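Long-range contacts in Alpha/beta hydrolase fold protein (Chitinophaga pinensis, PDB 4PW0), which probably acts as a hydrolase of the alpha/beta hydrolase fold, using a serine nucleophile, although its substrate is not known: residues Gly100-Asp105 with Pro124-Lys129; Leu39-His44 with Arg64-Phe69; Ala87-Ala92 with Gln117-Ile122; Ile130-Ala135 with His224-Val229. All coordinates share one frame; numbering follows the deposited sequence.

Interaction 1 (Gly100-Asp105 with Pro124-Lys129)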
loop_
_atom_site.group_PDB
_atom_site.type_symbol
_atom_site.label_atom_id
_atom_site.label_comp_id
_atom_site.label_asym_id
_atom_site.label_seq_id
_atom_site.Cartn_x
_atom_site.Cartn_y
_atom_site.Cartn_z
ATOM N N GLY A 100 -21.598 14.823 -20.175
ATOM C CA GLY A 100 -22.419 15.376 -19.092
ATOM C C GLY A 100 -21.890 15.072 -17.689
ATOM O O GLY A 100 -22.620 15.224 -16.693
ATOM N N ILE A 101 -20.620 14.634 -17.614
ATOM C CA ILE A 101 -20.046 14.242 -16.330
ATOM C C ILE A 101 -19.291 15.435 -15.771
ATOM O O ILE A 101 -18.375 15.941 -16.406
ATOM C CB ILE A 101 -19.167 12.988 -16.467
ATOM C CG1 ILE A 101 -19.992 11.825 -17.023
ATOM C CG2 ILE A 101 -18.494 12.663 -15.140
ATOM C CD1 ILE A 101 -19.183 10.640 -17.498
ATOM N N ARG A 102 -19.717 15.900 -14.590
ATOM C CA ARG A 102 -19.239 17.118 -13.932
ATOM C C ARG A 102 -18.333 16.886 -12.741
ATOM O O ARG A 102 -17.675 17.804 -12.278
ATOM C CB ARG A 102 -20.454 17.928 -13.396
ATOM C CG ARG A 102 -21.498 18.320 -14.437
ATOM C CD ARG A 102 -20.854 18.840 -15.722
ATOM N NE ARG A 102 -20.723 20.304 -15.775
ATOM C CZ ARG A 102 -19.590 20.993 -15.989
ATOM N NH1 ARG A 102 -18.397 20.384 -16.138
ATOM N NH2 ARG A 102 -19.640 22.327 -16.027
ATOM N N TYR A 103 -18.379 15.666 -12.201
ATOM C CA TYR A 103 -17.669 15.342 -10.956
ATOM C C TYR A 103 -17.375 13.855 -11.018
ATOM O O TYR A 103 -18.273 13.025 -11.260
ATOM C CB TYR A 103 -18.547 15.659 -9.765
ATOM C CG TYR A 103 -17.853 15.625 -8.407
ATOM C CD1 TYR A 103 -16.714 16.403 -8.159
ATOM C CD2 TYR A 103 -18.346 14.821 -7.381
ATOM C CE1 TYR A 103 -16.102 16.397 -6.916
ATOM C CE2 TYR A 103 -17.750 14.812 -6.142
ATOM C CZ TYR A 103 -16.640 15.589 -5.917
ATOM O OH TYR A 103 -16.089 15.556 -4.662
ATOM N N PHE A 104 -16.099 13.498 -10.830
ATOM C CA PHE A 104 -15.722 12.124 -11.118
ATOM C C PHE A 104 -14.405 11.803 -10.423
ATOM O O PHE A 104 -13.678 12.688 -10.033
ATOM C CB PHE A 104 -15.597 11.920 -12.648
ATOM C CG PHE A 104 -14.763 12.964 -13.344
ATOM C CD1 PHE A 104 -15.344 14.136 -13.817
ATOM C CD2 PHE A 104 -13.400 12.804 -13.535
ATOM C CE1 PHE A 104 -14.606 15.104 -14.466
ATOM C CE2 PHE A 104 -12.659 13.757 -14.186
ATOM C CZ PHE A 104 -13.263 14.922 -14.664
ATOM N N ASP A 105 -14.154 10.513 -10.261
ATOM C CA ASP A 105 -12.843 10.039 -9.832
ATOM C C ASP A 105 -12.025 9.759 -11.099
ATOM O O ASP A 105 -12.569 9.547 -12.187
ATOM C CB ASP A 105 -12.989 8.750 -9.033
ATOM C CG ASP A 105 -13.741 8.947 -7.731
ATOM O OD1 ASP A 105 -13.534 9.994 -7.044
ATOM O OD2 ASP A 105 -14.473 8.001 -7.352
ATOM N N PRO A 124 -9.510 21.319 -10.412
ATOM C CA PRO A 124 -9.624 20.590 -9.150
ATOM C C PRO A 124 -11.033 20.238 -8.736
ATOM O O PRO A 124 -11.263 19.176 -8.165
ATOM C CB PRO A 124 -8.991 21.530 -8.124
ATOM C CG PRO A 124 -9.072 22.878 -8.758
ATOM C CD PRO A 124 -8.857 22.629 -10.220
ATOM N N ASP A 125 -12.008 21.125 -8.998
ATOM C CA ASP A 125 -13.334 20.914 -8.502
ATOM C C ASP A 125 -14.139 19.864 -9.276
ATOM O O ASP A 125 -15.217 19.448 -8.812
ATOM C CB ASP A 125 -14.080 22.252 -8.498
ATOM C CG ASP A 125 -13.485 23.262 -7.518
ATOM O OD1 ASP A 125 -12.700 22.884 -6.614
ATOM O OD2 ASP A 125 -13.836 24.457 -7.635
HETATM N N MSE A 126 -13.618 19.407 -10.427
HETATM C CA MSE A 126 -14.292 18.351 -11.172
HETATM C C MSE A 126 -13.858 16.947 -10.746
HETATM O O MSE A 126 -14.520 15.982 -11.090
HETATM C CB MSE A 126 -13.971 18.493 -12.664
HETATM C CG MSE A 126 -14.661 19.786 -13.155
HETATM SE SE MSE A 126 -14.338 20.076 -15.090
HETATM C CE MSE A 126 -15.705 18.860 -15.367
ATOM N N ILE A 127 -12.770 16.851 -9.963
ATOM C CA ILE A 127 -12.208 15.555 -9.550
ATOM C C ILE A 127 -12.427 15.360 -8.045
ATOM O O ILE A 127 -12.183 16.284 -7.248
ATOM C CB ILE A 127 -10.709 15.501 -9.901
ATOM C CG1 ILE A 127 -10.543 15.446 -11.428
ATOM C CG2 ILE A 127 -10.045 14.275 -9.265
ATOM C CD1 ILE A 127 -9.125 15.599 -11.903
ATOM N N ARG A 128 -12.859 14.162 -7.664
ATOM C CA ARG A 128 -12.965 13.790 -6.285
ATOM C C ARG A 128 -11.677 13.076 -5.809
ATOM O O ARG A 128 -10.885 13.676 -5.070
ATOM C CB ARG A 128 -14.214 12.966 -6.061
ATOM C CG ARG A 128 -14.438 12.684 -4.593
ATOM C CD ARG A 128 -15.600 11.740 -4.312
ATOM N NE ARG A 128 -15.365 10.401 -4.829
ATOM C CZ ARG A 128 -15.852 9.279 -4.307
ATOM N NH1 ARG A 128 -16.651 9.307 -3.232
ATOM N NH2 ARG A 128 -15.516 8.104 -4.852
ATOM N N LYS A 129 -11.480 11.823 -6.247
ATOM C CA LYS A 129 -10.277 11.074 -5.838
ATOM C C LYS A 129 -9.462 10.710 -7.072
ATOM O O LYS A 129 -9.988 10.599 -8.185
ATOM C CB LYS A 129 -10.683 9.787 -5.117
ATOM C CG LYS A 129 -11.477 10.047 -3.824
ATOM C CD LYS A 129 -11.783 8.763 -3.065
ATOM C CE LYS A 129 -12.695 8.965 -1.915
ATOM N NZ LYS A 129 -13.030 7.800 -1.105
#
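The carboxylate of Asp105 and the guanidinium of Arg128 lie nearly coplanar, their planes 23° apart, and meet at their edges. NE of Arg128 reaches the syn lone pair of Asp105 OD1 at 2.9 Å, and NH2 of Arg128 that of Asp105 OD2 at 2.7 Å, a side-on, two-nitrogen salt bridge. CE of Lys129 lies over one guanidinium face. On the Phe104 ring, one face carries the backbone O of Met126, 3.4 Å above the plane and offset toward the rim. The Tyr103 ring has Asp125 O at its edge, and CG of Arg128, anti to the backbone N (chi1 -174°), is brought within 3.3 Å of Tyr103 OH.

Backbone bonds run from Phe104 N to Met126 O and from Arg128 N to Phe104 O, around the parallel bridge of Phe104 with Ile127. The contact thereby joins strands 104-109 and 127-133 of the beta-alpha-beta unit completed by helix 111-122. Asp105 OD1 also accepts from Lys129 N (2.9 Å), on its anti side. An alanine in place of Arg128 would probably leave the buried Asp105 carboxylate without this charge partner. Three N-H groups thus grip one carboxylate, which probably favours its ionised form.

Interaction 2 (Leu39-His44 with Arg64-Phe69); sequences LICFQH and RQLIIF
Three backbone hydrogen bonds join Leu39-Cys41 to Gln65-Ile67: Leu39 N to Gln65 O, Ile67 N to Leu39 O and Cys41 N to Ile67 O, each 2.9 Å long. They make a parallel ladder in which Leu39 pairs with Leu66 and Ile40 with Ile67. Farther on the strands part and water takes over. One molecule donates to Cys41 O and accepts from Phe69 N; a second accepts from Gln43 N and donates to Phe69 O.

Apolar contacts fall on both faces. Leu39 and Leu66 lie side by side, CD2 of Leu39 4.1 Å from CD1 of Leu66, while SG of Cys41 touches CD2 of Leu66 at 3.8 Å. On the other face CD1 of Ile40 sits against CB of Ile67 at 3.8 Å.

The aromatic contact is an offset edge-to-face pair, planes at 88°, with the edge of Phe69 turned to the face of Phe42. CE1 of Phe69 stands 3.7 Å above that face, toward its rim.

The two strands belong to the beta-alpha-beta unit of strand 39-42, helix 54-61 and strand 66-69. Strand 104-109 flanks 39-42 on its other edge, and helices 85-98 and 111-122 pack on Phe42.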
loop_
_atom_site.group_PDB
_atom_site.type_symbol
_atom_site.label_atom_id
_atom_site.label_comp_id
_atom_site.label_asym_id
_atom_site.label_seq_id
_atom_site.Cartn_x
_atom_site.Cartn_y
_atom_site.Cartn_z
ATOM N N LEU A 39 -15.776 6.582 -12.462
ATOM C CA LEU A 39 -14.309 6.550 -12.493
ATOM C C LEU A 39 -13.912 6.661 -13.954
ATOM O O LEU A 39 -14.255 5.789 -14.780
ATOM C CB LEU A 39 -13.824 5.225 -11.933
ATOM C CG LEU A 39 -12.314 5.041 -11.986
ATOM C CD1 LEU A 39 -11.583 6.069 -11.134
ATOM C CD2 LEU A 39 -11.953 3.624 -11.565
ATOM N N ILE A 40 -13.185 7.715 -14.279
ATOM C CA ILE A 40 -12.663 7.923 -15.639
ATOM C C ILE A 40 -11.195 7.454 -15.676
ATOM O O ILE A 40 -10.398 7.858 -14.842
ATOM C CB ILE A 40 -12.677 9.402 -16.075
ATOM C CG1 ILE A 40 -14.007 10.096 -15.731
ATOM C CG2 ILE A 40 -12.360 9.530 -17.567
ATOM C CD1 ILE A 40 -15.213 9.467 -16.380
ATOM N N CYS A 41 -10.880 6.618 -16.643
ATOM C CA CYS A 41 -9.586 5.955 -16.762
ATOM C C CYS A 41 -8.788 6.503 -17.923
ATOM O O CYS A 41 -9.321 6.702 -19.026
ATOM C CB CYS A 41 -9.768 4.435 -16.919
ATOM S SG CYS A 41 -10.634 3.674 -15.545
ATOM N N PHE A 42 -7.502 6.713 -17.697
ATOM C CA PHE A 42 -6.587 7.350 -18.633
ATOM C C PHE A 42 -5.423 6.424 -18.926
ATOM O O PHE A 42 -4.725 6.000 -18.014
ATOM C CB PHE A 42 -6.067 8.692 -18.103
ATOM C CG PHE A 42 -7.156 9.698 -17.809
ATOM C CD1 PHE A 42 -7.937 9.590 -16.674
ATOM C CD2 PHE A 42 -7.368 10.772 -18.665
ATOM C CE1 PHE A 42 -8.936 10.521 -16.382
ATOM C CE2 PHE A 42 -8.371 11.694 -18.378
ATOM C CZ PHE A 42 -9.161 11.552 -17.266
ATOM N N GLN A 43 -5.259 6.107 -20.196
ATOM C CA GLN A 43 -4.426 4.970 -20.640
ATOM C C GLN A 43 -2.927 5.261 -20.763
ATOM O O GLN A 43 -2.487 6.421 -20.817
ATOM C CB GLN A 43 -5.010 4.449 -21.966
ATOM C CG GLN A 43 -4.498 3.135 -22.530
ATOM C CD GLN A 43 -4.595 1.975 -21.582
ATOM O OE1 GLN A 43 -3.991 1.955 -20.485
ATOM N NE2 GLN A 43 -5.431 0.994 -21.951
ATOM N N HIS A 44 -2.145 4.182 -20.812
ATOM C CA HIS A 44 -0.694 4.255 -21.015
ATOM C C HIS A 44 -0.229 4.550 -22.411
ATOM O O HIS A 44 -1.032 4.564 -23.339
ATOM C CB HIS A 44 -0.076 2.920 -20.546
ATOM C CG HIS A 44 -0.314 1.737 -21.454
ATOM N ND1 HIS A 44 0.407 1.525 -22.602
ATOM C CD2 HIS A 44 -1.116 0.653 -21.333
ATOM C CE1 HIS A 44 0.016 0.396 -23.178
ATOM N NE2 HIS A 44 -0.875 -0.166 -22.413
ATOM N N ARG A 64 -19.016 0.910 -9.361
ATOM C CA ARG A 64 -19.179 2.236 -9.940
ATOM C C ARG A 64 -19.200 2.111 -11.444
ATOM O O ARG A 64 -18.734 1.127 -12.023
ATOM C CB ARG A 64 -18.037 3.187 -9.519
ATOM C CG ARG A 64 -16.691 2.851 -10.163
ATOM C CD ARG A 64 -15.547 2.837 -9.178
ATOM N NE ARG A 64 -15.578 1.683 -8.318
ATOM C CZ ARG A 64 -15.822 1.701 -6.996
ATOM N NH1 ARG A 64 -16.006 2.848 -6.370
ATOM N NH2 ARG A 64 -15.879 0.569 -6.329
ATOM N N GLN A 65 -19.703 3.161 -12.085
ATOM C CA GLN A 65 -19.593 3.277 -13.529
ATOM C C GLN A 65 -18.125 3.574 -13.840
ATOM O O GLN A 65 -17.545 4.466 -13.198
ATOM C CB GLN A 65 -20.482 4.421 -14.021
ATOM C CG GLN A 65 -20.522 4.567 -15.529
ATOM C CD GLN A 65 -21.380 5.732 -15.955
ATOM O OE1 GLN A 65 -21.962 6.428 -15.120
ATOM N NE2 GLN A 65 -21.482 5.939 -17.256
ATOM N N LEU A 66 -17.599 2.919 -14.853
ATOM C CA LEU A 66 -16.212 3.098 -15.259
ATOM C C LEU A 66 -16.181 3.448 -16.733
ATOM O O LEU A 66 -16.781 2.750 -17.564
ATOM C CB LEU A 66 -15.473 1.807 -14.967
ATOM C CG LEU A 66 -13.977 1.775 -15.006
ATOM C CD1 LEU A 66 -13.319 0.726 -14.133
ATOM C CD2 LEU A 66 -13.624 1.449 -16.455
ATOM N N ILE A 67 -15.500 4.535 -17.075
ATOM C CA ILE A 67 -15.361 4.976 -18.436
ATOM C C ILE A 67 -13.904 4.796 -18.856
ATOM O O ILE A 67 -12.988 5.299 -18.196
ATOM C CB ILE A 67 -15.745 6.481 -18.597
ATOM C CG1 ILE A 67 -17.195 6.740 -18.155
ATOM C CG2 ILE A 67 -15.461 6.967 -20.010
ATOM C CD1 ILE A 67 -18.190 6.192 -19.092
ATOM N N ILE A 68 -13.713 4.053 -19.929
ATOM C CA ILE A 68 -12.442 3.966 -20.643
ATOM C C ILE A 68 -12.617 4.661 -21.968
ATOM O O ILE A 68 -13.711 4.580 -22.584
ATOM C CB ILE A 68 -11.918 2.518 -20.798
ATOM C CG1 ILE A 68 -12.980 1.557 -21.386
ATOM C CG2 ILE A 68 -11.389 1.997 -19.455
ATOM C CD1 ILE A 68 -12.436 0.203 -21.776
ATOM N N PHE A 69 -11.617 5.385 -22.418
ATOM C CA PHE A 69 -11.707 6.143 -23.651
ATOM C C PHE A 69 -10.410 6.238 -24.388
ATOM O O PHE A 69 -9.327 6.163 -23.776
ATOM C CB PHE A 69 -12.290 7.556 -23.395
ATOM C CG PHE A 69 -11.316 8.534 -22.787
ATOM C CD1 PHE A 69 -10.958 8.454 -21.434
ATOM C CD2 PHE A 69 -10.774 9.521 -23.548
ATOM C CE1 PHE A 69 -10.049 9.355 -20.902
ATOM C CE2 PHE A 69 -9.871 10.436 -23.031
ATOM C CZ PHE A 69 -9.501 10.349 -21.691
HETATM O O HOH W 1 -9.031 5.122 -21.085
HETATM O O HOH W 2 -7.236 7.596 -22.107
#

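Interaction 3 (Ala87-Ala92 with Gln117-Ile122)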
loop_
_atom_site.group_PDB
_atom_site.type_symbol
_atom_site.label_atom_id
_atom_site.label_comp_id
_atom_site.label_asym_id
_atom_site.label_seq_id
_atom_site.Cartn_x
_atom_site.Cartn_y
_atom_site.Cartn_z
ATOM N N ALA A 87 -2.350 19.706 -23.473
ATOM C CA ALA A 87 -3.375 19.589 -24.517
ATOM C C ALA A 87 -4.188 18.306 -24.417
ATOM O O ALA A 87 -5.379 18.280 -24.632
ATOM C CB ALA A 87 -2.743 19.725 -25.900
HETATM N N MSE A 88 -3.497 17.204 -24.068
HETATM C CA MSE A 88 -4.242 15.958 -23.851
HETATM C C MSE A 88 -5.238 16.048 -22.743
HETATM O O MSE A 88 -6.312 15.433 -22.789
HETATM C CB MSE A 88 -3.271 14.821 -23.540
HETATM C CG MSE A 88 -2.348 14.508 -24.718
HETATM SE SE MSE A 88 -1.085 13.084 -24.217
HETATM C CE MSE A 88 -0.030 13.122 -25.814
ATOM N N THR A 89 -4.912 16.836 -21.725
ATOM C CA THR A 89 -5.792 17.078 -20.597
ATOM C C THR A 89 -6.997 17.925 -21.041
ATOM O O THR A 89 -8.118 17.598 -20.683
ATOM C CB THR A 89 -5.032 17.769 -19.442
ATOM O OG1 THR A 89 -3.888 16.983 -19.068
ATOM C CG2 THR A 89 -5.924 17.931 -18.243
ATOM N N ALA A 90 -6.744 18.988 -21.817
ATOM C CA ALA A 90 -7.842 19.812 -22.339
ATOM C C ALA A 90 -8.787 19.000 -23.220
ATOM O O ALA A 90 -10.029 19.103 -23.121
ATOM C CB ALA A 90 -7.259 20.982 -23.154
ATOM N N ASP A 91 -8.203 18.125 -24.044
ATOM C CA ASP A 91 -8.999 17.263 -24.914
ATOM C C ASP A 91 -9.848 16.281 -24.104
ATOM O O ASP A 91 -11.050 16.083 -24.339
ATOM C CB ASP A 91 -8.135 16.513 -25.916
ATOM C CG ASP A 91 -7.423 17.444 -26.931
ATOM O OD1 ASP A 91 -7.918 18.623 -27.126
ATOM O OD2 ASP A 91 -6.417 17.016 -27.554
ATOM N N ALA A 92 -9.236 15.657 -23.097
ATOM C CA ALA A 92 -9.995 14.774 -22.264
ATOM C C ALA A 92 -11.161 15.469 -21.579
ATOM O O ALA A 92 -12.239 14.925 -21.450
ATOM C CB ALA A 92 -9.104 14.093 -21.211
ATOM N N GLN A 117 -2.670 14.189 -12.955
ATOM C CA GLN A 117 -2.018 15.219 -12.119
ATOM C C GLN A 117 -2.311 16.624 -12.683
ATOM O O GLN A 117 -2.688 17.525 -11.952
ATOM C CB GLN A 117 -0.530 15.030 -12.071
ATOM C CG GLN A 117 -0.047 13.794 -11.331
ATOM C CD GLN A 117 1.447 13.632 -11.489
ATOM O OE1 GLN A 117 2.223 14.461 -11.001
ATOM N NE2 GLN A 117 1.859 12.556 -12.129
ATOM N N TYR A 118 -2.114 16.788 -13.987
ATOM C CA TYR A 118 -2.333 18.073 -14.618
ATOM C C TYR A 118 -3.810 18.470 -14.500
ATOM O O TYR A 118 -4.141 19.639 -14.223
ATOM C CB TYR A 118 -1.833 18.069 -16.067
ATOM C CG TYR A 118 -1.707 19.471 -16.615
ATOM C CD1 TYR A 118 -0.667 20.275 -16.215
ATOM C CD2 TYR A 118 -2.641 20.005 -17.454
ATOM C CE1 TYR A 118 -0.552 21.588 -16.639
ATOM C CE2 TYR A 118 -2.541 21.340 -17.891
ATOM C CZ TYR A 118 -1.498 22.104 -17.499
ATOM O OH TYR A 118 -1.401 23.420 -17.936
HETATM N N MSE A 119 -4.716 17.525 -14.697
HETATM C CA MSE A 119 -6.157 17.790 -14.596
HETATM C C MSE A 119 -6.540 18.236 -13.215
HETATM O O MSE A 119 -7.382 19.136 -13.042
HETATM C CB MSE A 119 -6.981 16.549 -14.982
HETATM C CG MSE A 119 -8.437 16.896 -15.285
HETATM SE SE MSE A 119 -9.477 15.353 -15.828
HETATM C CE MSE A 119 -8.751 15.238 -17.605
ATOM N N ALA A 120 -5.956 17.616 -12.200
ATOM C CA ALA A 120 -6.250 18.010 -10.840
ATOM C C ALA A 120 -5.763 19.431 -10.555
ATOM O O ALA A 120 -6.367 20.146 -9.708
ATOM C CB ALA A 120 -5.589 17.026 -9.864
ATOM N N HIS A 121 -4.695 19.829 -11.215
ATOM C CA HIS A 121 -4.184 21.179 -11.120
ATOM C C HIS A 121 -5.106 22.217 -11.763
ATOM O O HIS A 121 -5.444 23.249 -11.126
ATOM C CB HIS A 121 -2.764 21.306 -11.694
ATOM C CG HIS A 121 -2.283 22.714 -11.757
ATOM N ND1 HIS A 121 -2.173 23.507 -10.640
ATOM C CD2 HIS A 121 -1.927 23.483 -12.812
ATOM C CE1 HIS A 121 -1.765 24.714 -11.003
ATOM N NE2 HIS A 121 -1.602 24.725 -12.315
ATOM N N ILE A 122 -5.565 21.928 -12.986
ATOM C CA ILE A 122 -6.349 22.920 -13.720
ATOM C C ILE A 122 -7.843 22.906 -13.426
ATOM O O ILE A 122 -8.528 23.943 -13.628
ATOM C CB ILE A 122 -6.078 22.920 -15.245
ATOM C CG1 ILE A 122 -6.535 21.646 -15.939
ATOM C CG2 ILE A 122 -4.615 23.264 -15.516
ATOM C CD1 ILE A 122 -6.550 21.762 -17.457
#
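Segments 87-92 of helix 85-98 and 117-122 of helix 111-122 pass each other at an angle of 70° (signed -70°), their axes 9.5 Å apart at closest approach. The backbones come nearest at Thr89 and Met119, whose CA atoms are 6.1 Å apart.

Thr89 is the knuckle of the contact. Its CG2, anti to the backbone N, reaches the surface of the other helix and lies 3.7 Å from both CA and CB of Met119, with CD1 of Ile122 4.0 Å away. The same methyl sits at the edge of the Tyr118 ring, in its plane. The other branch, OG1, is 3.6 Å from Tyr118 CD2, while its hydrogen bond goes back to Val85 O in its own helix, so the hydroxyl's polar need is met there.

Met119, a selenomethionine, has its chain bent at chi3 (-75°), and its CE meets CB of Ala92 at 3.8 Å. One turn after Thr89, that small alanine takes the methyl end of the long side chain. Contact across the pair is by van der Waals packing, mostly between carbon atoms.

Such packing of two helices on one face of a central beta-sheet belongs to the alpha/beta hydrolase fold, and helix 111-122 follows directly on the Ser110 turn, which resembles the family's nucleophile elbow.

Interaction 4 (Ile130-Ala135 with His224-Val229)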
loop_
_atom_site.group_PDB
_atom_site.type_symbol
_atom_site.label_atom_id
_atom_site.label_comp_id
_atom_site.label_asym_id
_atom_site.label_seq_id
_atom_site.Cartn_x
_atom_site.Cartn_y
_atom_site.Cartn_z
ATOM N N ILE A 130 -8.175 10.483 -6.825
ATOM C CA ILE A 130 -7.200 10.243 -7.893
ATOM C C ILE A 130 -6.424 8.955 -7.614
ATOM O O ILE A 130 -5.928 8.752 -6.504
ATOM C CB ILE A 130 -6.193 11.404 -7.948
ATOM C CG1 ILE A 130 -6.918 12.742 -8.128
ATOM C CG2 ILE A 130 -5.114 11.196 -8.988
ATOM C CD1 ILE A 130 -5.987 13.934 -8.012
ATOM N N ILE A 131 -6.278 8.121 -8.655
ATOM C CA ILE A 131 -5.378 6.955 -8.614
ATOM C C ILE A 131 -4.309 7.157 -9.687
ATOM O O ILE A 131 -4.647 7.435 -10.840
ATOM C CB ILE A 131 -6.134 5.651 -8.875
ATOM C CG1 ILE A 131 -7.270 5.483 -7.871
ATOM C CG2 ILE A 131 -5.170 4.468 -8.835
ATOM C CD1 ILE A 131 -8.428 4.683 -8.421
ATOM N N ILE A 132 -3.039 7.016 -9.298
ATOM C CA ILE A 132 -1.890 7.148 -10.181
ATOM C C ILE A 132 -1.158 5.814 -10.151
ATOM O O ILE A 132 -0.739 5.377 -9.079
ATOM C CB ILE A 132 -0.941 8.279 -9.761
ATOM C CG1 ILE A 132 -1.645 9.615 -9.799
ATOM C CG2 ILE A 132 0.318 8.267 -10.633
ATOM C CD1 ILE A 132 -0.858 10.745 -9.186
ATOM N N VAL A 133 -0.986 5.209 -11.321
ATOM C CA VAL A 133 -0.269 3.928 -11.444
ATOM C C VAL A 133 0.914 4.128 -12.372
ATOM O O VAL A 133 0.747 4.656 -13.473
ATOM C CB VAL A 133 -1.157 2.813 -11.994
ATOM C CG1 VAL A 133 -0.411 1.499 -12.036
ATOM C CG2 VAL A 133 -2.454 2.720 -11.203
ATOM N N GLY A 134 2.105 3.700 -11.954
ATOM C CA GLY A 134 3.220 3.666 -12.883
ATOM C C GLY A 134 3.575 5.011 -13.485
ATOM O O GLY A 134 3.781 5.098 -14.716
ATOM N N ALA A 135 3.673 6.058 -12.682
ATOM C CA ALA A 135 3.961 7.381 -13.216
ATOM C C ALA A 135 4.957 8.140 -12.346
ATOM O O ALA A 135 5.756 7.517 -11.629
ATOM C CB ALA A 135 2.674 8.147 -13.481
ATOM N N HIS A 224 -6.420 16.658 -3.260
ATOM C CA HIS A 224 -7.313 15.534 -3.319
ATOM C C HIS A 224 -6.731 14.291 -2.652
ATOM O O HIS A 224 -5.515 14.145 -2.591
ATOM C CB HIS A 224 -7.561 15.125 -4.770
ATOM C CG HIS A 224 -8.070 16.232 -5.627
ATOM N ND1 HIS A 224 -7.273 17.278 -6.035
ATOM C CD2 HIS A 224 -9.290 16.432 -6.172
ATOM C CE1 HIS A 224 -8.007 18.106 -6.760
ATOM N NE2 HIS A 224 -9.223 17.610 -6.865
ATOM N N PRO A 225 -7.585 13.386 -2.176
ATOM C CA PRO A 225 -7.063 12.045 -1.836
ATOM C C PRO A 225 -6.467 11.372 -3.092
ATOM O O PRO A 225 -7.092 11.377 -4.161
ATOM C CB PRO A 225 -8.295 11.289 -1.368
ATOM C CG PRO A 225 -9.360 12.328 -1.151
ATOM C CD PRO A 225 -9.044 13.424 -2.111
ATOM N N VAL A 226 -5.273 10.810 -2.934
ATOM C CA VAL A 226 -4.579 10.149 -4.034
ATOM C C VAL A 226 -4.147 8.774 -3.581
ATOM O O VAL A 226 -3.675 8.599 -2.440
ATOM C CB VAL A 226 -3.335 10.952 -4.499
ATOM C CG1 VAL A 226 -2.682 10.302 -5.720
ATOM C CG2 VAL A 226 -3.724 12.389 -4.839
ATOM N N PHE A 227 -4.221 7.806 -4.496
ATOM C CA PHE A 227 -3.680 6.477 -4.249
ATOM C C PHE A 227 -2.635 6.226 -5.329
ATOM O O PHE A 227 -2.971 6.243 -6.536
ATOM C CB PHE A 227 -4.804 5.471 -4.342
ATOM C CG PHE A 227 -4.390 4.040 -4.188
ATOM C CD1 PHE A 227 -3.346 3.679 -3.329
ATOM C CD2 PHE A 227 -5.047 3.056 -4.885
ATOM C CE1 PHE A 227 -3.007 2.345 -3.138
ATOM C CE2 PHE A 227 -4.722 1.724 -4.692
ATOM C CZ PHE A 227 -3.682 1.373 -3.857
ATOM N N VAL A 228 -1.379 6.041 -4.918
ATOM C CA VAL A 228 -0.248 5.905 -5.850
ATOM C C VAL A 228 0.189 4.435 -5.772
ATOM O O VAL A 228 0.502 3.947 -4.689
ATOM C CB VAL A 228 0.923 6.806 -5.449
ATOM C CG1 VAL A 228 2.078 6.610 -6.398
ATOM C CG2 VAL A 228 0.535 8.287 -5.389
ATOM N N VAL A 229 0.252 3.780 -6.932
ATOM C CA VAL A 229 0.664 2.369 -7.027
ATOM C C VAL A 229 1.875 2.259 -7.963
ATOM O O VAL A 229 1.944 2.886 -9.039
ATOM C CB VAL A 229 -0.484 1.507 -7.577
ATOM C CG1 VAL A 229 -0.045 0.070 -7.862
ATOM C CG2 VAL A 229 -1.661 1.531 -6.620
HETATM O O HOH W 3 3.101 5.721 -9.781
#
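Ile130 and Val226 sit opposite each other in neighbouring parallel strands of the alpha/beta hydrolase sheet. CB of Ile130 is 4.1 Å from CG2 of Val226, while CG1 of Val226 touches CD1 of Ile132 at 3.9 Å, so the valine is wedged between the two isoleucines on that face. The tip of Ile130 reaches toward His224, the residue before Pro225: CG1 is anti to the carbonyl carbon (chi1 -56°), and CD1 beyond it rests 3.8 Å from CB of His224, also near the root of the imidazole.

Ile131, Phe227, Val133 and Val229 make the opposite face. CG2 of Ile131 meets the Phe227 ring at CD2, 4.2 Å away, and CG2 of Val229 lies over one face of that ring, toward its rim. Helix 269-282 packs onto this side, helix 111-122 onto the Ile130 side. An alanine in place of Ile130 would lack CD1 and would probably open a gap beside His224 CB, with helix 111-122 also losing packing.

Five backbone bonds hold the strands in register, from Ile130 N to Pro225 O through to Gly134 N to Val229 O. Gly134, at positive phi, turns the chain out of the strand. Just past it, a water accepts from Ala135 N at 3.0 Å and donates to Val229 O at 3.2 Å.

In the fold
Along the chain interaction 2 closes first; interactions 3 and 1 then interleave, and interaction 4 comes last. Interactions 1, 2 and 4 lie in one sheet, where strands 66-69, 39-42, 104-109, 127-133 and 226-231 are successive neighbours; interactions 1 and 4 share strand 127-133. Their centres are 12 to 15 Å apart. Interaction 3 lies on one face, its helices packing on the sheet residues of all three others: Met119 meets Phe104, Ile127 and Phe42, and Ala120 meets Ile130. Sheet and helices thus form one continuous core. Ser110 and Asp234 of a likely Ser-His-Asp triad follow strands 104-109 and 226-231, and His262 comes after strand 252-257.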